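Local coordinates for outer membrane protein Omp121 (Bacteroides thetaiotaomicron, PDB 5FQ8), which probably imports nutrients, perhaps peptides, across the outer membrane of a gut bacterium as a TonB-dependent beta-barrel transporter, at residues B[191-203]-B[837-851]. Residues are numbered along the deposited sequence; the frame is centred on the assembly and turned at random.
Sequences LPEFQNEFGMGWN and NYFTGNAIQTAYNDR. With CA (calcium ion), chain N.
Arg851 lies along the ring of Phe198, and tracing it outward shows how its two halves are used. CB approaches the ring rim, 4.0 Å from Phe198 CZ; CG comes within 3.9 Å of Phe198 CE2. CD then passes over the face, 3.7 Å from the ring centroid, a CH-pi contact. With the chain extended from CG to NE (chi2 -178°), the guanidinium runs on past the CD2 rim, on the same side as CD, its plane tilted 23° from the ring. Its polar edge turns back into its own segment: NE donates to Thr846 O (3.1 Å, 166° at the hydrogen) and NH2 to Thr846 OG1 (2.7 Å), a side-on grip, while NH2 also reaches Gly841 O, from above that carbonyl plane. NH1 donates a hydrogen bond to Ser213 O. With an alanine in its place, the CH-pi contact on Phe198 would probably be lost, and Thr846 and Gly841 O left without the donor linking them.

Backbone pairing fixes the other end: Gln195 N donates to Asn842 O at 2.8 Å and Ile844 N to Glu193 O at 3.3 Å, either side of a single Phe194-Ala843 bridge. The Gln195 side chain bends at chi2, and its OE1 accepts from Phe198 N, tying it to the ring-bearing residue.

Next to Arg851, Asp850 binds calcium through OD1 and, at longer range, OD2; Glu197, seen with Asp850 at a calcium site of this protein, does not touch the ion here and salt-bridges Arg217. The contact thus joins two distant segments beyond the barrel strands through backbone bonds and an aliphatic CH-pi contact, placing Asp850 where metal and a neighbouring protein chain meet.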
ATOM      1  N   LEU B 191       4.097  27.294  28.458  1.00 25.53           N
ATOM      2  CA  LEU B 191       4.820  27.498  27.222  1.00 25.36           C
ATOM      3  C   LEU B 191       6.201  28.020  27.557  1.00 25.54           C
ATOM      4  O   LEU B 191       6.422  28.529  28.657  1.00 28.87           O
ATOM      5  CB  LEU B 191       4.089  28.495  26.319  1.00 25.46           C
ATOM      6  CG  LEU B 191       2.722  28.059  25.801  1.00 25.31           C
ATOM      7  CD1 LEU B 191       2.010  29.217  25.155  1.00 25.54           C
ATOM      8  CD2 LEU B 191       2.870  26.929  24.821  1.00 24.91           C
ATOM      9  N   PRO B 192       7.167  27.889  26.658  1.00 25.39           N
ATOM     10  CA  PRO B 192       8.507  28.372  26.978  1.00 25.60           C
ATOM     11  C   PRO B 192       8.505  29.873  27.178  1.00 26.01           C
ATOM     12  O   PRO B 192       7.764  30.609  26.527  1.00 36.33           O
ATOM     13  CB  PRO B 192       9.322  27.958  25.753  1.00 25.36           C
ATOM     14  CG  PRO B 192       8.576  26.827  25.186  1.00 24.98           C
ATOM     15  CD  PRO B 192       7.155  27.184  25.368  1.00 25.03           C
ATOM     16  N   GLU B 193       9.323  30.327  28.106  1.00 26.33           N
ATOM     17  CA  GLU B 193       9.426  31.754  28.334  1.00 28.72           C
ATOM     18  C   GLU B 193      10.267  32.369  27.235  1.00 27.06           C
ATOM     19  O   GLU B 193      11.385  31.929  26.973  1.00 26.73           O
ATOM     20  CB  GLU B 193      10.028  32.036  29.701  1.00 27.83           C
ATOM     21  CG  GLU B 193      10.176  33.499  29.997  1.00 29.33           C
ATOM     22  CD  GLU B 193      10.839  33.747  31.303  1.00 28.05           C
ATOM     23  OE1 GLU B 193      11.208  32.769  31.969  1.00 27.93           O
ATOM     24  OE2 GLU B 193      10.991  34.922  31.661  1.00 28.50           O
ATOM     25  N   PHE B 194       9.725  33.388  26.601  1.00 26.98           N
ATOM     26  CA  PHE B 194      10.288  33.957  25.395  1.00 27.01           C
ATOM     27  C   PHE B 194      11.005  35.256  25.678  1.00 27.52           C
ATOM     28  O   PHE B 194      10.753  35.926  26.671  1.00 27.87           O
ATOM     29  CB  PHE B 194       9.196  34.223  24.366  1.00 26.89           C
ATOM     30  CG  PHE B 194       8.474  33.007  23.949  1.00 26.43           C
ATOM     31  CD1 PHE B 194       9.136  32.006  23.270  1.00 26.09           C
ATOM     32  CD2 PHE B 194       7.135  32.852  24.233  1.00 26.38           C
ATOM     33  CE1 PHE B 194       8.480  30.875  22.888  1.00 25.70           C
ATOM     34  CE2 PHE B 194       6.472  31.725  23.837  1.00 25.99           C
ATOM     35  CZ  PHE B 194       7.143  30.731  23.170  1.00 25.64           C
ATOM     36  N   GLN B 195      11.896  35.603  24.769  1.00 32.70           N
ATOM     37  CA  GLN B 195      12.478  36.925  24.710  1.00 36.36           C
ATOM     38  C   GLN B 195      11.548  37.808  23.896  1.00 28.40           C
ATOM     39  O   GLN B 195      11.025  37.380  22.878  1.00 35.56           O
ATOM     40  CB  GLN B 195      13.865  36.840  24.079  1.00 38.88           C
ATOM     41  CG  GLN B 195      14.238  38.020  23.219  1.00 33.76           C
ATOM     42  CD  GLN B 195      13.921  37.807  21.771  1.00 40.67           C
ATOM     43  OE1 GLN B 195      13.558  38.735  21.078  1.00 50.68           O
ATOM     44  NE2 GLN B 195      14.060  36.582  21.304  1.00 38.12           N
ATOM     45  N   ASN B 196      11.311  39.015  24.345  1.00 28.69           N
ATOM     46  CA  ASN B 196      10.518  39.969  23.574  1.00 28.91           C
ATOM     47  C   ASN B 196      11.329  41.214  23.248  1.00 29.43           C
ATOM     48  O   ASN B 196      10.779  42.303  23.121  1.00 29.83           O
ATOM     49  CB  ASN B 196       9.220  40.362  24.293  1.00 29.08           C
ATOM     50  CG  ASN B 196       8.219  39.213  24.387  1.00 28.60           C
ATOM     51  OD1 ASN B 196       7.610  38.820  23.394  1.00 28.32           O
ATOM     52  ND2 ASN B 196       8.014  38.707  25.588  1.00 28.56           N
ATOM     53  N   GLU B 197      12.641  41.063  23.111  1.00 29.47           N
ATOM     54  CA  GLU B 197      13.517  42.192  22.862  1.00 29.99           C
ATOM     55  C   GLU B 197      13.832  42.384  21.386  1.00 29.97           C
ATOM     56  O   GLU B 197      13.899  43.525  20.919  1.00 30.43           O
ATOM     57  CB  GLU B 197      14.813  42.012  23.651  1.00 30.15           C
ATOM     58  CG  GLU B 197      15.545  43.295  23.976  1.00 43.27           C
ATOM     59  CD  GLU B 197      16.803  43.066  24.784  1.00 41.12           C
ATOM     60  OE1 GLU B 197      16.952  41.975  25.369  1.00 45.63           O
ATOM     61  OE2 GLU B 197      17.642  43.985  24.831  1.00 37.50           O
ATOM     62  N   PHE B 198      13.995  41.298  20.633  1.00 31.60           N
ATOM     63  CA  PHE B 198      14.390  41.356  19.232  1.00 33.07           C
ATOM     64  C   PHE B 198      13.391  40.593  18.371  1.00 35.10           C
ATOM     65  O   PHE B 198      12.785  39.617  18.807  1.00 32.33           O
ATOM     66  CB  PHE B 198      15.796  40.785  19.035  1.00 29.38           C
ATOM     67  CG  PHE B 198      16.776  41.182  20.099  1.00 29.75           C
ATOM     68  CD1 PHE B 198      17.497  42.356  19.992  1.00 30.34           C
ATOM     69  CD2 PHE B 198      16.981  40.377  21.202  1.00 29.55           C
ATOM     70  CE1 PHE B 198      18.389  42.714  20.957  1.00 30.71           C
ATOM     71  CE2 PHE B 198      17.879  40.729  22.174  1.00 29.92           C
ATOM     72  CZ  PHE B 198      18.584  41.899  22.051  1.00 30.50           C
ATOM     73  N   GLY B 199      13.242  41.027  17.121  1.00 39.81           N
ATOM     74  CA  GLY B 199      12.256  40.473  16.235  1.00 41.14           C
ATOM     75  C   GLY B 199      12.843  39.701  15.071  1.00 41.26           C
ATOM     76  O   GLY B 199      13.986  39.222  15.107  1.00 40.03           O
ATOM     77  N   MET B 200      12.036  39.575  14.022  1.00 37.87           N
ATOM     78  CA  MET B 200      12.371  38.741  12.881  1.00 33.64           C
ATOM     79  C   MET B 200      13.693  39.148  12.266  1.00 28.41           C
ATOM     80  O   MET B 200      13.894  40.307  11.913  1.00 28.91           O
ATOM     81  CB  MET B 200      11.269  38.847  11.832  1.00 31.63           C
ATOM     82  CG  MET B 200      11.557  38.171  10.506  1.00 27.94           C
ATOM     83  SD  MET B 200      10.173  38.354   9.416  1.00 28.00           S
ATOM     84  CE  MET B 200       9.833  40.078   9.623  1.00 28.65           C
ATOM     85  N   GLY B 201      14.581  38.185  12.120  1.00 28.15           N
ATOM     86  CA  GLY B 201      15.804  38.415  11.388  1.00 28.41           C
ATOM     87  C   GLY B 201      16.801  37.312  11.654  1.00 28.13           C
ATOM     88  O   GLY B 201      16.555  36.389  12.421  1.00 29.91           O
ATOM     89  N   TRP B 202      17.938  37.434  10.985  1.00 28.38           N
ATOM     90  CA  TRP B 202      19.049  36.535  11.208  1.00 28.24           C
ATOM     91  C   TRP B 202      20.318  37.371  11.301  1.00 28.76           C
ATOM     92  O   TRP B 202      20.339  38.537  10.916  1.00 29.21           O
ATOM     93  CB  TRP B 202      19.130  35.494  10.097  1.00 31.84           C
ATOM     94  CG  TRP B 202      19.647  34.194  10.539  1.00 32.01           C
ATOM     95  CD1 TRP B 202      20.892  33.720  10.364  1.00 31.00           C
ATOM     96  CD2 TRP B 202      18.931  33.188  11.248  1.00 32.23           C
ATOM     97  NE1 TRP B 202      21.007  32.474  10.907  1.00 27.31           N
ATOM     98  CE2 TRP B 202      19.813  32.124  11.461  1.00 26.95           C
ATOM     99  CE3 TRP B 202      17.629  33.083  11.725  1.00 35.89           C
ATOM    100  CZ2 TRP B 202      19.440  30.970  12.126  1.00 26.53           C
ATOM    101  CZ3 TRP B 202      17.264  31.935  12.379  1.00 34.27           C
ATOM    102  CH2 TRP B 202      18.166  30.896  12.578  1.00 26.85           C
ATOM    103  N   ASN B 203      21.370  36.783  11.854  1.00 28.75           N
ATOM    104  CA  ASN B 203      22.650  37.468  12.023  1.00 29.27           C
ATOM    105  C   ASN B 203      22.492  38.831  12.679  1.00 29.72           C
ATOM    106  O   ASN B 203      23.301  39.717  12.451  1.00 30.25           O
ATOM    107  CB  ASN B 203      23.391  37.656  10.694  1.00 29.56           C
ATOM    108  CG  ASN B 203      23.334  36.444   9.817  1.00 33.24           C
ATOM    109  OD1 ASN B 203      22.760  36.481   8.735  1.00 34.30           O
ATOM    110  ND2 ASN B 203      23.949  35.362  10.257  1.00 30.75           N
ATOM    111  N   ASN B 837      13.951  26.516  20.466  1.00 26.53           N
ATOM    112  CA  ASN B 837      13.791  27.887  20.913  1.00 25.16           C
ATOM    113  C   ASN B 837      15.115  28.574  21.131  1.00 25.52           C
ATOM    114  O   ASN B 837      15.206  29.793  20.995  1.00 25.82           O
ATOM    115  CB  ASN B 837      12.957  27.930  22.183  1.00 25.20           C
ATOM    116  CG  ASN B 837      11.520  27.727  21.903  1.00 24.99           C
ATOM    117  OD1 ASN B 837      10.833  28.618  21.425  1.00 25.10           O
ATOM    118  ND2 ASN B 837      11.053  26.536  22.166  1.00 26.09           N
ATOM    119  N   TYR B 838      16.147  27.820  21.476  1.00 25.52           N
ATOM    120  CA  TYR B 838      17.494  28.344  21.338  1.00 25.85           C
ATOM    121  C   TYR B 838      17.809  28.646  19.879  1.00 25.84           C
ATOM    122  O   TYR B 838      18.133  29.785  19.528  1.00 26.16           O
ATOM    123  CB  TYR B 838      18.491  27.361  21.943  1.00 25.86           C
ATOM    124  CG  TYR B 838      18.751  27.628  23.406  1.00 26.14           C
ATOM    125  CD1 TYR B 838      17.701  27.882  24.288  1.00 26.12           C
ATOM    126  CD2 TYR B 838      20.044  27.631  23.906  1.00 26.46           C
ATOM    127  CE1 TYR B 838      17.937  28.129  25.625  1.00 26.41           C
ATOM    128  CE2 TYR B 838      20.288  27.866  25.217  1.00 26.76           C
ATOM    129  CZ  TYR B 838      19.233  28.120  26.078  1.00 27.62           C
ATOM    130  OH  TYR B 838      19.488  28.366  27.400  1.00 27.06           O
ATOM    131  N   PHE B 839      17.677  27.643  19.003  1.00 25.52           N
ATOM    132  CA  PHE B 839      18.054  27.826  17.600  1.00 25.55           C
ATOM    133  C   PHE B 839      17.309  28.985  16.963  1.00 25.67           C
ATOM    134  O   PHE B 839      17.878  29.746  16.179  1.00 25.93           O
ATOM    135  CB  PHE B 839      17.784  26.553  16.799  1.00 25.18           C
ATOM    136  CG  PHE B 839      17.806  26.768  15.311  1.00 25.18           C
ATOM    137  CD1 PHE B 839      19.004  26.832  14.621  1.00 25.40           C
ATOM    138  CD2 PHE B 839      16.638  26.898  14.602  1.00 25.01           C
ATOM    139  CE1 PHE B 839      19.031  27.026  13.266  1.00 25.44           C
ATOM    140  CE2 PHE B 839      16.662  27.097  13.245  1.00 25.06           C
ATOM    141  CZ  PHE B 839      17.860  27.159  12.574  1.00 25.27           C
ATOM    142  N   THR B 840      16.042  29.126  17.278  1.00 25.52           N
ATOM    143  CA  THR B 840      15.228  30.110  16.598  1.00 25.64           C
ATOM    144  C   THR B 840      15.330  31.497  17.206  1.00 32.83           C
ATOM    145  O   THR B 840      14.715  32.426  16.674  1.00 26.23           O
ATOM    146  CB  THR B 840      13.790  29.647  16.603  1.00 25.34           C
ATOM    147  OG1 THR B 840      13.073  30.364  15.609  1.00 27.58           O
ATOM    148  CG2 THR B 840      13.189  29.913  17.918  1.00 25.40           C
ATOM    149  N   GLY B 841      16.099  31.660  18.281  1.00 38.70           N
ATOM    150  CA  GLY B 841      16.291  32.964  18.876  1.00 26.70           C
ATOM    151  C   GLY B 841      15.113  33.466  19.662  1.00 33.91           C
ATOM    152  O   GLY B 841      14.936  34.676  19.798  1.00 33.42           O
ATOM    153  N   ASN B 842      14.294  32.566  20.185  1.00 26.40           N
ATOM    154  CA  ASN B 842      13.077  32.967  20.865  1.00 26.44           C
ATOM    155  C   ASN B 842      13.123  32.780  22.369  1.00 26.53           C
ATOM    156  O   ASN B 842      12.376  33.454  23.069  1.00 27.26           O
ATOM    157  CB  ASN B 842      11.879  32.190  20.307  1.00 26.05           C
ATOM    158  CG  ASN B 842      11.408  32.717  18.994  1.00 26.08           C
ATOM    159  OD1 ASN B 842      11.686  33.849  18.639  1.00 26.43           O
ATOM    160  ND2 ASN B 842      10.689  31.895  18.257  1.00 25.75           N
ATOM    161  N   ALA B 843      13.962  31.894  22.882  1.00 27.54           N
ATOM    162  CA  ALA B 843      14.053  31.726  24.323  1.00 28.29           C
ATOM    163  C   ALA B 843      14.712  32.943  24.958  1.00 43.91           C
ATOM    164  O   ALA B 843      15.580  33.585  24.366  1.00 41.53           O
ATOM    165  CB  ALA B 843      14.836  30.464  24.663  1.00 26.72           C
ATOM    166  N   ILE B 844      14.283  33.255  26.177  1.00 27.30           N
ATOM    167  CA  ILE B 844      14.762  34.446  26.861  1.00 27.84           C
ATOM    168  C   ILE B 844      16.256  34.340  27.118  1.00 28.11           C
ATOM    169  O   ILE B 844      16.979  35.339  27.087  1.00 28.49           O
ATOM    170  CB  ILE B 844      13.957  34.662  28.163  1.00 28.02           C
ATOM    171  CG1 ILE B 844      14.348  35.970  28.826  1.00 28.62           C
ATOM    172  CG2 ILE B 844      14.116  33.505  29.115  1.00 27.86           C
ATOM    173  CD1 ILE B 844      13.999  37.172  28.014  1.00 28.84           C
ATOM    174  N   GLN B 845      16.747  33.124  27.341  1.00 27.81           N
ATOM    175  CA  GLN B 845      18.178  32.932  27.496  1.00 28.02           C
ATOM    176  C   GLN B 845      18.974  33.512  26.339  1.00 35.03           C
ATOM    177  O   GLN B 845      20.075  34.025  26.554  1.00 30.14           O
ATOM    178  CB  GLN B 845      18.500  31.450  27.639  1.00 33.67           C
ATOM    179  CG  GLN B 845      18.206  30.880  28.991  1.00 27.74           C
ATOM    180  CD  GLN B 845      16.781  30.488  29.141  1.00 27.41           C
ATOM    181  OE1 GLN B 845      15.942  30.910  28.376  1.00 27.24           O
ATOM    182  NE2 GLN B 845      16.493  29.673  30.132  1.00 27.36           N
ATOM    183  N   THR B 846      18.455  33.453  25.115  1.00 27.85           N
ATOM    184  CA  THR B 846      19.273  33.898  23.998  1.00 27.98           C
ATOM    185  C   THR B 846      19.428  35.407  23.960  1.00 28.49           C
ATOM    186  O   THR B 846      20.200  35.911  23.139  1.00 28.70           O
ATOM    187  CB  THR B 846      18.707  33.404  22.665  1.00 27.56           C
ATOM    188  OG1 THR B 846      17.516  34.120  22.340  1.00 27.54           O
ATOM    189  CG2 THR B 846      18.412  31.923  22.718  1.00 27.08           C
ATOM    190  N   ALA B 847      18.729  36.131  24.819  1.00 28.71           N
ATOM    191  CA  ALA B 847      18.923  37.567  24.913  1.00 29.25           C
ATOM    192  C   ALA B 847      20.090  37.932  25.822  1.00 29.74           C
ATOM    193  O   ALA B 847      20.176  39.066  26.265  1.00 30.24           O
ATOM    194  CB  ALA B 847      17.633  38.223  25.396  1.00 29.32           C
ATOM    195  N   TYR B 848      21.031  37.007  26.003  1.00 29.64           N
ATOM    196  CA  TYR B 848      21.946  37.007  27.142  1.00 30.04           C
ATOM    197  C   TYR B 848      22.752  38.294  27.281  1.00 73.44           C
ATOM    198  O   TYR B 848      22.771  38.909  28.347  1.00 49.60           O
ATOM    199  CB  TYR B 848      22.876  35.811  27.031  1.00 29.84           C
ATOM    200  CG  TYR B 848      24.168  35.920  27.790  1.00 30.34           C
ATOM    201  CD1 TYR B 848      24.201  35.727  29.152  1.00 30.55           C
ATOM    202  CD2 TYR B 848      25.360  36.161  27.132  1.00 30.63           C
ATOM    203  CE1 TYR B 848      25.364  35.800  29.837  1.00 31.04           C
ATOM    204  CE2 TYR B 848      26.526  36.232  27.813  1.00 31.11           C
ATOM    205  CZ  TYR B 848      26.523  36.053  29.169  1.00 31.32           C
ATOM    206  OH  TYR B 848      27.696  36.131  29.874  1.00 39.10           O
ATOM    207  N   ASN B 849      23.483  38.693  26.260  1.00 30.86           N
ATOM    208  CA  ASN B 849      24.377  39.820  26.444  1.00 31.53           C
ATOM    209  C   ASN B 849      23.834  41.064  25.783  1.00 31.77           C
ATOM    210  O   ASN B 849      24.598  41.894  25.298  1.00 32.23           O
ATOM    211  CB  ASN B 849      25.762  39.472  25.913  1.00 31.70           C
ATOM    212  CG  ASN B 849      26.834  40.391  26.428  1.00 32.44           C
ATOM    213  OD1 ASN B 849      27.233  40.299  27.573  1.00 34.21           O
ATOM    214  ND2 ASN B 849      27.320  41.276  25.577  1.00 32.80           N
ATOM    215  N   ASP B 850      22.514  41.201  25.747  1.00 31.49           N
ATOM    216  CA  ASP B 850      21.872  42.173  24.874  1.00 31.61           C
ATOM    217  C   ASP B 850      22.349  41.969  23.444  1.00 31.45           C
ATOM    218  O   ASP B 850      22.302  42.871  22.607  1.00 31.72           O
ATOM    219  CB  ASP B 850      22.112  43.601  25.352  1.00 53.75           C
ATOM    220  CG  ASP B 850      21.630  43.817  26.770  1.00 43.68           C
ATOM    221  OD1 ASP B 850      21.792  42.898  27.601  1.00 61.39           O
ATOM    222  OD2 ASP B 850      21.142  44.931  27.019  1.00 43.61           O
ATOM    223  N   ARG B 851      22.832  40.757  23.190  1.00 31.05           N
ATOM    224  CA  ARG B 851      23.229  40.298  21.873  1.00 30.82           C
ATOM    225  C   ARG B 851      24.332  41.170  21.278  1.00 31.39           C
ATOM    226  O   ARG B 851      24.482  41.274  20.061  1.00 31.36           O
ATOM    227  CB  ARG B 851      22.010  40.195  20.957  1.00 30.41           C
ATOM    228  CG  ARG B 851      21.240  38.931  21.243  1.00 29.79           C
ATOM    229  CD  ARG B 851      20.056  38.762  20.341  1.00 29.40           C
ATOM    230  NE  ARG B 851      19.282  37.602  20.744  1.00 33.67           N
ATOM    231  CZ  ARG B 851      18.074  37.322  20.277  1.00 34.69           C
ATOM    232  NH1 ARG B 851      17.521  38.121  19.391  1.00 42.01           N
ATOM    233  NH2 ARG B 851      17.428  36.244  20.690  1.00 32.54           N
TER
HETATM  234 CA    CA N1988      19.942  42.870  28.395  1.00 46.03          CA
HETATM  235  O   HOH W   1      18.553  41.783  29.842  1.00 15.39           O